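Local coordinates for protein ComZ (Thermus thermophilus, PDB 6QVI) that probably acts as a DNA receptor at the pilus tip in natural competence, as a pilin bearing a beta-solenoid domain, at residues L304-I309 / V374-I379; A402-G407 / G434-G439; S333-L338 / D380-R385. One frame throughout, in Å; residues are numbered along the deposited sequence.

Interaction 1. Residues L304-I309 / V374-I379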
loop_
_atom_site.group_PDB
_atom_site.type_symbol
_atom_site.label_atom_id
_atom_site.label_comp_id
_atom_site.label_asym_id
_atom_site.label_seq_id
_atom_site.Cartn_x
_atom_site.Cartn_y
_atom_site.Cartn_z
ATOM N N LEU A 304 -19.323 -11.148 11.420
ATOM C CA LEU A 304 -20.274 -10.597 12.336
ATOM C C LEU A 304 -20.702 -9.294 11.753
ATOM O O LEU A 304 -19.889 -8.467 11.487
ATOM C CB LEU A 304 -19.591 -10.345 13.661
ATOM C CG LEU A 304 -20.469 -10.144 14.878
ATOM C CD1 LEU A 304 -20.716 -8.686 15.108
ATOM C CD2 LEU A 304 -21.785 -10.814 14.633
ATOM N N ARG A 305 -21.985 -9.101 11.559
ATOM C CA ARG A 305 -22.452 -7.865 11.006
ATOM C C ARG A 305 -23.747 -7.466 11.635
ATOM O O ARG A 305 -24.691 -8.184 11.550
ATOM C CB ARG A 305 -22.669 -8.026 9.534
ATOM C CG ARG A 305 -23.546 -6.958 8.977
ATOM C CD ARG A 305 -23.243 -6.730 7.538
ATOM N NE ARG A 305 -24.286 -5.966 6.923
ATOM C CZ ARG A 305 -25.191 -6.499 6.150
ATOM N NH1 ARG A 305 -25.136 -7.772 5.913
ATOM N NH2 ARG A 305 -26.121 -5.770 5.609
ATOM N N ILE A 306 -23.783 -6.294 12.250
ATOM C CA ILE A 306 -24.961 -5.793 12.925
ATOM C C ILE A 306 -25.372 -4.451 12.416
ATOM O O ILE A 306 -24.552 -3.621 12.229
ATOM C CB ILE A 306 -24.644 -5.582 14.390
ATOM C CG1 ILE A 306 -24.013 -6.823 14.959
ATOM C CG2 ILE A 306 -25.893 -5.300 15.176
ATOM C CD1 ILE A 306 -23.922 -6.775 16.447
ATOM N N GLN A 307 -26.652 -4.229 12.205
ATOM C CA GLN A 307 -27.103 -2.951 11.727
ATOM C C GLN A 307 -27.928 -2.290 12.768
ATOM O O GLN A 307 -28.450 -2.923 13.627
ATOM C CB GLN A 307 -27.998 -3.094 10.525
ATOM C CG GLN A 307 -27.558 -4.093 9.502
ATOM C CD GLN A 307 -27.981 -3.681 8.135
ATOM O OE1 GLN A 307 -27.159 -3.401 7.298
ATOM N NE2 GLN A 307 -29.265 -3.622 7.909
ATOM N N ARG A 308 -28.086 -0.994 12.651
ATOM C CA ARG A 308 -28.866 -0.285 13.607
ATOM C C ARG A 308 -29.544 0.896 13.057
ATOM O O ARG A 308 -28.963 1.915 12.889
ATOM C CB ARG A 308 -28.005 0.195 14.719
ATOM C CG ARG A 308 -28.722 1.223 15.530
ATOM C CD ARG A 308 -28.076 1.351 16.864
ATOM N NE ARG A 308 -28.017 2.743 17.231
ATOM C CZ ARG A 308 -28.544 3.214 18.339
ATOM N NH1 ARG A 308 -29.198 2.414 19.166
ATOM N NH2 ARG A 308 -28.465 4.495 18.622
ATOM N N ILE A 309 -30.819 0.732 12.845
ATOM C CA ILE A 309 -31.732 1.728 12.331
ATOM C C ILE A 309 -32.519 2.199 13.554
ATOM O O ILE A 309 -33.320 1.435 14.106
ATOM C CB ILE A 309 -32.637 1.145 11.240
ATOM C CG1 ILE A 309 -31.841 0.761 10.002
ATOM C CG2 ILE A 309 -33.756 2.086 10.909
ATOM C CD1 ILE A 309 -31.495 -0.718 9.954
ATOM N N VAL A 374 -15.576 -8.104 11.311
ATOM C CA VAL A 374 -16.806 -7.644 11.913
ATOM C C VAL A 374 -17.150 -6.225 11.541
ATOM O O VAL A 374 -16.327 -5.377 11.631
ATOM C CB VAL A 374 -16.736 -7.764 13.442
ATOM C CG1 VAL A 374 -15.329 -7.937 13.918
ATOM C CG2 VAL A 374 -17.324 -6.572 14.135
ATOM N N VAL A 375 -18.380 -5.973 11.129
ATOM C CA VAL A 375 -18.780 -4.625 10.796
ATOM C C VAL A 375 -20.074 -4.229 11.447
ATOM O O VAL A 375 -21.044 -4.917 11.321
ATOM C CB VAL A 375 -18.853 -4.386 9.286
ATOM C CG1 VAL A 375 -18.858 -5.672 8.552
ATOM C CG2 VAL A 375 -20.068 -3.594 8.896
ATOM N N LEU A 376 -20.057 -3.081 12.118
ATOM C CA LEU A 376 -21.187 -2.513 12.813
ATOM C C LEU A 376 -21.671 -1.309 12.093
ATOM O O LEU A 376 -20.981 -0.363 12.017
ATOM C CB LEU A 376 -20.739 -2.071 14.173
ATOM C CG LEU A 376 -19.758 -3.051 14.741
ATOM C CD1 LEU A 376 -19.289 -2.615 16.095
ATOM C CD2 LEU A 376 -20.400 -4.399 14.826
ATOM N N GLU A 377 -22.872 -1.325 11.571
ATOM C CA GLU A 377 -23.364 -0.177 10.868
ATOM C C GLU A 377 -24.304 0.627 11.717
ATOM O O GLU A 377 -25.186 0.088 12.305
ATOM C CB GLU A 377 -24.093 -0.606 9.612
ATOM C CG GLU A 377 -23.310 -1.561 8.749
ATOM C CD GLU A 377 -24.014 -1.935 7.466
ATOM O OE1 GLU A 377 -24.455 -1.061 6.710
ATOM O OE2 GLU A 377 -24.119 -3.126 7.204
ATOM N N GLY A 378 -24.108 1.930 11.762
ATOM C CA GLY A 378 -24.950 2.822 12.529
ATOM C C GLY A 378 -24.627 2.727 13.985
ATOM O O GLY A 378 -25.453 2.925 14.822
ATOM N N ILE A 379 -23.375 2.486 14.264
ATOM C CA ILE A 379 -22.894 2.262 15.618
ATOM C C ILE A 379 -21.548 2.956 15.702
ATOM O O ILE A 379 -20.780 2.918 14.740
ATOM C CB ILE A 379 -22.742 0.759 15.928
ATOM C CG1 ILE A 379 -24.108 0.108 16.186
ATOM C CG2 ILE A 379 -21.778 0.535 17.093
ATOM C CD1 ILE A 379 -24.033 -1.407 16.318
#
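Across two parallel strands R305 crosses E377 obliquely and presents its NE edge to OE2, and a salt bridge joins them. The R305 chain is extended from CG to NE, with CG anti to the backbone N (chi1 162°), whereas the CG of E377 lies beside its own backbone N. R305 NE gives its hydrogen to E377 OE2 at 2.9 Å, in the guanidinium plane and nearly along the C-O axis, so guanidinium and carboxylate are close to coplanar. Q307, on the same face, turns its amide almost square to the carboxylate, and its OE1 takes a bent bond from R305 NH2 at 3.1 Å, the donor standing above the carbonyl plane. The arginine thus serves two oxygens, which probably eases the closeness of Q307 OE1 to E377 OE2.

Beneath these groups runs the backbone ladder: V375 N to L304 O at 2.9 Å, I306 N to V375 O at 3.2 Å and E377 N to I306 O at 2.9 Å. Such in-register stacking of parallel strands, as in neighbouring coils, is the hallmark of a beta-solenoid, the fold of this domain. On the face of L304 and I306 aliphatic side chains stack on aliphatic ones. L304 lies alongside V374, the two CB atoms 3.9 Å apart, and I306 CG1 reaches L376 CD2 at 4.4 Å; these branched aliphatics suit a buried surface, with P318, M331 and L336 packed on it.

Just after strand 374-377, G378 turns the chain with a positive phi of 76°, which is easiest for glycine. Farther out, Q299 of helix 294-301 makes a weak bond to E377 OE1, giving the buried carboxylate a second partner, while A316 and S317 of the antiparallel strand 312-317 pack against R305.

Interaction 2. Residues A402-G407 / G434-G439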
loop_
_atom_site.group_PDB
_atom_site.type_symbol
_atom_site.label_atom_id
_atom_site.label_comp_id
_atom_site.label_asym_id
_atom_site.label_seq_id
_atom_site.Cartn_x
_atom_site.Cartn_y
_atom_site.Cartn_z
ATOM N N ALA A 402 -15.139 -2.809 11.202
ATOM C CA ALA A 402 -15.707 -1.683 10.482
ATOM C C ALA A 402 -16.801 -1.058 11.323
ATOM O O ALA A 402 -17.658 -1.767 11.857
ATOM C CB ALA A 402 -16.283 -2.100 9.141
ATOM N N VAL A 403 -16.772 0.263 11.417
ATOM C CA VAL A 403 -17.890 1.045 11.907
ATOM C C VAL A 403 -18.335 1.895 10.729
ATOM O O VAL A 403 -17.601 2.782 10.276
ATOM C CB VAL A 403 -17.538 1.904 13.130
ATOM C CG1 VAL A 403 -17.444 1.066 14.403
ATOM C CG2 VAL A 403 -16.199 2.582 12.905
ATOM N N LEU A 404 -19.515 1.601 10.212
ATOM C CA LEU A 404 -20.058 2.269 9.045
ATOM C C LEU A 404 -21.244 3.142 9.420
ATOM O O LEU A 404 -21.927 2.906 10.421
ATOM C CB LEU A 404 -20.490 1.229 8.008
ATOM C CG LEU A 404 -19.460 0.154 7.638
ATOM C CD1 LEU A 404 -20.027 -0.643 6.492
ATOM C CD2 LEU A 404 -18.082 0.747 7.287
ATOM N N LYS A 405 -21.503 4.152 8.604
ATOM C CA LYS A 405 -22.685 4.962 8.835
ATOM C C LYS A 405 -23.917 4.259 8.296
ATOM O O LYS A 405 -23.867 3.530 7.310
ATOM C CB LYS A 405 -22.557 6.340 8.179
ATOM C CG LYS A 405 -21.414 7.165 8.694
ATOM C CD LYS A 405 -21.493 8.564 8.093
ATOM C CE LYS A 405 -20.432 9.466 8.682
ATOM N NZ LYS A 405 -20.535 10.831 8.107
ATOM N N LEU A 406 -25.037 4.482 8.953
ATOM C CA LEU A 406 -26.308 3.942 8.503
ATOM C C LEU A 406 -27.353 5.016 8.761
ATOM O O LEU A 406 -27.585 5.371 9.918
ATOM C CB LEU A 406 -26.641 2.643 9.224
ATOM C CG LEU A 406 -27.824 1.880 8.633
ATOM C CD1 LEU A 406 -27.816 1.895 7.066
ATOM C CD2 LEU A 406 -27.885 0.444 9.195
ATOM N N GLY A 407 -27.937 5.554 7.693
ATOM C CA GLY A 407 -28.827 6.692 7.820
ATOM C C GLY A 407 -28.179 7.913 8.444
ATOM O O GLY A 407 -28.825 8.652 9.206
ATOM N N GLY A 434 -7.085 -4.202 11.507
ATOM C CA GLY A 434 -7.387 -3.029 10.722
ATOM C C GLY A 434 -8.684 -2.382 11.153
ATOM O O GLY A 434 -9.592 -3.042 11.653
ATOM N N PHE A 435 -8.794 -1.085 10.892
ATOM C CA PHE A 435 -9.982 -0.346 11.290
ATOM C C PHE A 435 -10.494 0.462 10.114
ATOM O O PHE A 435 -9.776 1.320 9.583
ATOM C CB PHE A 435 -9.675 0.552 12.478
ATOM C CG PHE A 435 -9.420 -0.219 13.732
ATOM C CD1 PHE A 435 -10.457 -0.472 14.622
ATOM C CD2 PHE A 435 -8.158 -0.746 13.995
ATOM C CE1 PHE A 435 -10.239 -1.202 15.758
ATOM C CE2 PHE A 435 -7.940 -1.477 15.132
ATOM C CZ PHE A 435 -8.984 -1.703 16.023
ATOM N N VAL A 436 -11.741 0.214 9.740
ATOM C CA VAL A 436 -12.430 1.016 8.743
ATOM C C VAL A 436 -13.479 1.807 9.499
ATOM O O VAL A 436 -14.301 1.228 10.217
ATOM C CB VAL A 436 -13.051 0.153 7.632
ATOM C CG1 VAL A 436 -13.796 1.008 6.610
ATOM C CG2 VAL A 436 -11.964 -0.658 6.944
ATOM N N ALA A 437 -13.417 3.130 9.380
ATOM C CA ALA A 437 -14.431 4.003 9.959
ATOM C C ALA A 437 -14.945 4.925 8.863
ATOM O O ALA A 437 -14.179 5.732 8.321
ATOM C CB ALA A 437 -13.853 4.815 11.125
ATOM N N GLU A 438 -16.243 4.833 8.559
ATOM C CA GLU A 438 -16.789 5.688 7.513
ATOM C C GLU A 438 -16.828 7.135 7.965
ATOM O O GLU A 438 -16.826 8.047 7.129
ATOM C CB GLU A 438 -18.189 5.191 7.100
ATOM C CG GLU A 438 -18.957 6.134 6.179
ATOM C CD GLU A 438 -20.240 5.505 5.554
ATOM O OE1 GLU A 438 -20.785 6.112 4.587
ATOM O OE2 GLU A 438 -20.698 4.426 6.003
ATOM N N GLY A 439 -16.829 7.363 9.273
ATOM C CA GLY A 439 -16.867 8.711 9.793
ATOM C C GLY A 439 -15.471 9.138 10.195
ATOM O O GLY A 439 -14.537 9.061 9.380
#
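Just beyond the end of strand 432-437, the side chain of E438 is crossed at about a right angle by that of K405 from the parallel segment 402-407. Both chains are extended, but they leave the backbone differently: E438 CG is anti to its own N (chi1 170°), which carries the carboxylate along the neighbouring strand, whereas K405 CG sits beside its N and the aliphatic chain runs across E438. The touching parts are mostly carbon, with K405 CG 3.7 Å from E438 CG and K405 CE 3.8 Å from G439 CA. The charges themselves do not meet: K405 NZ is 5.9 Å from E438 OE1, so any attraction between them is probably weak. What the carboxylate does grip is the main chain. E438 OE2 accepts a hydrogen bond from K405 N at 2.7 Å, approached from above the carboxylate plane, and so takes over from the backbone ladder as strand 432-437 gives way to a turn. Glutamate suits the place: it is long enough to reach the next backbone N-H, and its negative charge also pairs with R295.

Before that point the ladder is regular. V403 N donates to V436 O at 2.9 Å, and E438 N to V403 O at 3.0 Å, both nearly along the C=O axes. Aliphatic side chains sit above one another: V403 CG2 rests on A437 CB at 3.7 Å on one face, and A402 lies over V436 on the other, where L404 CD2 also meets V436 CG1 at 4.3 Å. Compact, apolar alanine and valine suit buried positions on both faces. Strand 398-406 lies between strands 374-377 and 432-437; L279 of a loop covers L404 and E438, helix 294-301 brings R295 to E438 OE2, and L508 closes over V436.

Interaction 3. Residues S333-L338 / D380-R385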
loop_
_atom_site.group_PDB
_atom_site.type_symbol
_atom_site.label_atom_id
_atom_site.label_comp_id
_atom_site.label_asym_id
_atom_site.label_seq_id
_atom_site.Cartn_x
_atom_site.Cartn_y
_atom_site.Cartn_z
ATOM N N SER A 333 -27.387 1.479 22.854
ATOM C CA SER A 333 -27.346 2.905 22.667
ATOM C C SER A 333 -26.999 3.437 21.321
ATOM O O SER A 333 -27.363 4.545 21.001
ATOM C CB SER A 333 -26.284 3.455 23.580
ATOM O OG SER A 333 -25.171 2.598 23.650
ATOM N N GLY A 334 -26.316 2.648 20.513
ATOM C CA GLY A 334 -25.819 3.122 19.234
ATOM C C GLY A 334 -24.356 3.458 19.298
ATOM O O GLY A 334 -23.771 3.909 18.293
ATOM N N THR A 335 -23.745 3.196 20.446
ATOM C CA THR A 335 -22.332 3.441 20.684
ATOM C C THR A 335 -21.841 2.265 21.504
ATOM O O THR A 335 -22.326 2.032 22.617
ATOM C CB THR A 335 -22.066 4.757 21.433
ATOM O OG1 THR A 335 -22.323 5.875 20.572
ATOM C CG2 THR A 335 -20.628 4.805 21.915
ATOM N N LEU A 336 -20.873 1.550 20.942
ATOM C CA LEU A 336 -20.243 0.415 21.583
ATOM C C LEU A 336 -19.016 0.968 22.287
ATOM O O LEU A 336 -18.049 1.366 21.641
ATOM C CB LEU A 336 -19.815 -0.594 20.532
ATOM C CG LEU A 336 -19.494 -2.053 20.818
ATOM C CD1 LEU A 336 -19.103 -2.630 19.493
ATOM C CD2 LEU A 336 -18.400 -2.216 21.785
ATOM N N THR A 337 -19.015 0.949 23.603
ATOM C CA THR A 337 -17.847 1.382 24.318
ATOM C C THR A 337 -17.361 0.155 24.998
ATOM O O THR A 337 -18.107 -0.562 25.563
ATOM C CB THR A 337 -18.108 2.540 25.280
ATOM O OG1 THR A 337 -17.733 2.184 26.606
ATOM C CG2 THR A 337 -19.531 2.937 25.252
ATOM N N LEU A 338 -16.086 -0.090 24.950
ATOM C CA LEU A 338 -15.571 -1.312 25.554
ATOM C C LEU A 338 -15.352 -1.081 27.045
ATOM O O LEU A 338 -16.203 -1.488 27.843
ATOM C CB LEU A 338 -14.291 -1.741 24.861
ATOM C CG LEU A 338 -14.532 -2.201 23.432
ATOM C CD1 LEU A 338 -13.327 -2.905 22.938
ATOM C CD2 LEU A 338 -15.653 -3.153 23.415
ATOM N N ASP A 380 -21.313 3.688 16.777
ATOM C CA ASP A 380 -19.977 4.182 17.026
ATOM C C ASP A 380 -19.247 3.204 17.941
ATOM O O ASP A 380 -19.853 2.367 18.611
ATOM C CB ASP A 380 -20.031 5.589 17.616
ATOM C CG ASP A 380 -20.421 6.640 16.563
ATOM O OD1 ASP A 380 -20.712 7.820 16.894
ATOM O OD2 ASP A 380 -20.424 6.261 15.368
ATOM N N ALA A 381 -17.929 3.295 17.947
ATOM C CA ALA A 381 -17.146 2.453 18.828
ATOM C C ALA A 381 -16.147 3.320 19.558
ATOM O O ALA A 381 -15.530 4.193 18.944
ATOM C CB ALA A 381 -16.434 1.335 18.041
ATOM N N VAL A 382 -15.990 3.086 20.859
ATOM C CA VAL A 382 -14.915 3.712 21.617
ATOM C C VAL A 382 -14.270 2.580 22.411
ATOM O O VAL A 382 -14.979 1.718 22.958
ATOM C CB VAL A 382 -15.420 4.841 22.566
ATOM C CG1 VAL A 382 -16.453 5.774 21.853
ATOM C CG2 VAL A 382 -15.806 4.339 23.937
ATOM N N LEU A 383 -12.938 2.487 22.341
ATOM C CA LEU A 383 -12.148 1.618 23.204
ATOM C C LEU A 383 -11.503 2.544 24.203
ATOM O O LEU A 383 -10.663 3.376 23.833
ATOM C CB LEU A 383 -11.086 0.817 22.452
ATOM C CG LEU A 383 -11.482 -0.209 21.427
ATOM C CD1 LEU A 383 -11.804 0.508 20.186
ATOM C CD2 LEU A 383 -10.269 -1.077 21.216
ATOM N N ASN A 384 -11.913 2.420 25.454
ATOM C CA ASN A 384 -11.590 3.430 26.433
ATOM C C ASN A 384 -10.436 3.048 27.338
ATOM O O ASN A 384 -10.081 3.841 28.209
ATOM C CB ASN A 384 -12.824 3.734 27.267
ATOM C CG ASN A 384 -12.863 5.155 27.737
ATOM O OD1 ASN A 384 -13.926 5.756 27.863
ATOM N ND2 ASN A 384 -11.688 5.705 28.025
ATOM N N ARG A 385 -9.790 1.910 27.119
ATOM C CA ARG A 385 -8.676 1.537 27.979
ATOM C C ARG A 385 -7.650 0.790 27.142
ATOM O O ARG A 385 -7.993 0.221 26.100
ATOM C CB ARG A 385 -9.142 0.679 29.169
ATOM C CG ARG A 385 -10.243 1.341 29.996
ATOM C CD ARG A 385 -10.047 1.194 31.497
ATOM N NE ARG A 385 -9.381 -0.050 31.833
ATOM C CZ ARG A 385 -8.674 -0.218 32.940
ATOM N NH1 ARG A 385 -8.547 0.788 33.797
ATOM N NH2 ARG A 385 -8.083 -1.379 33.182
#
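L338, just past the end of strand 335-337, can be followed atom by atom onto the parallel strand 380-383. Its CB stands 4.0 Å from V382 O, the same carbonyl that accepts a hydrogen bond from L338 N at 2.9 Å. CG, anti to its own carbonyl carbon (chi1 -68°), stays near V382 O and comes within 4.2 Å of L383 CG. The chain then runs alongside L383, both pointing the same way, and CD1 at the tip touches L383 CG at 3.6 Å. Y359 and L368 also pack on L338, so leucine suits this buried spot.

The ladder behind it alternates from strand to strand. G334 O receives D380 N at 2.9 Å on a lone pair, D380 O receives L336 N at 2.7 Å, and L336 O receives V382 N at 2.8 Å. G334 introduces this run with a positive phi (101°) that glycine accepts readily.

Parallel strands paired in register are expected of neighbouring coils of a beta-solenoid. L336 and A381 share the buried face, F357 covering the leucine. On the other, more open face, T335 lies obliquely across D380, OG1 meeting its CB at 3.8 Å, and T337 lies beside V382, whose CG2 touches T337 CB. Beta-branched residues favour the extended backbone, and threonine adds a hydroxyl on the side nearer solvent. D380 turns its carboxylate to the following coil, where OD2 accepts a bond from N412 N. The chemistry is therefore divided: main-chain bonds fix the register, the inner face is apolar, and the outer face mixes threonine, aspartate and valine.

Overall arrangement
Reading from the N terminus, strand 304-309 comes first and residues 333-338 follow; both wait for partners beyond residue 373. Interaction 1 closes a loop of 64 residues at 374-379, and interaction 3 closes one of 41 residues immediately afterwards at 380-385, so the two cross. Interaction 2 then follows in series, 402-407 meeting 434-439 across 26 residues. Interactions 1 and 2 belong to one run of parallel strands, joined by probable hydrogen bonds from L376 N to A402 O and G378 N to L404 O. Interaction 3 lies round the bend on another solenoid side, meeting them inside through L376 against L336 and V403 against A381.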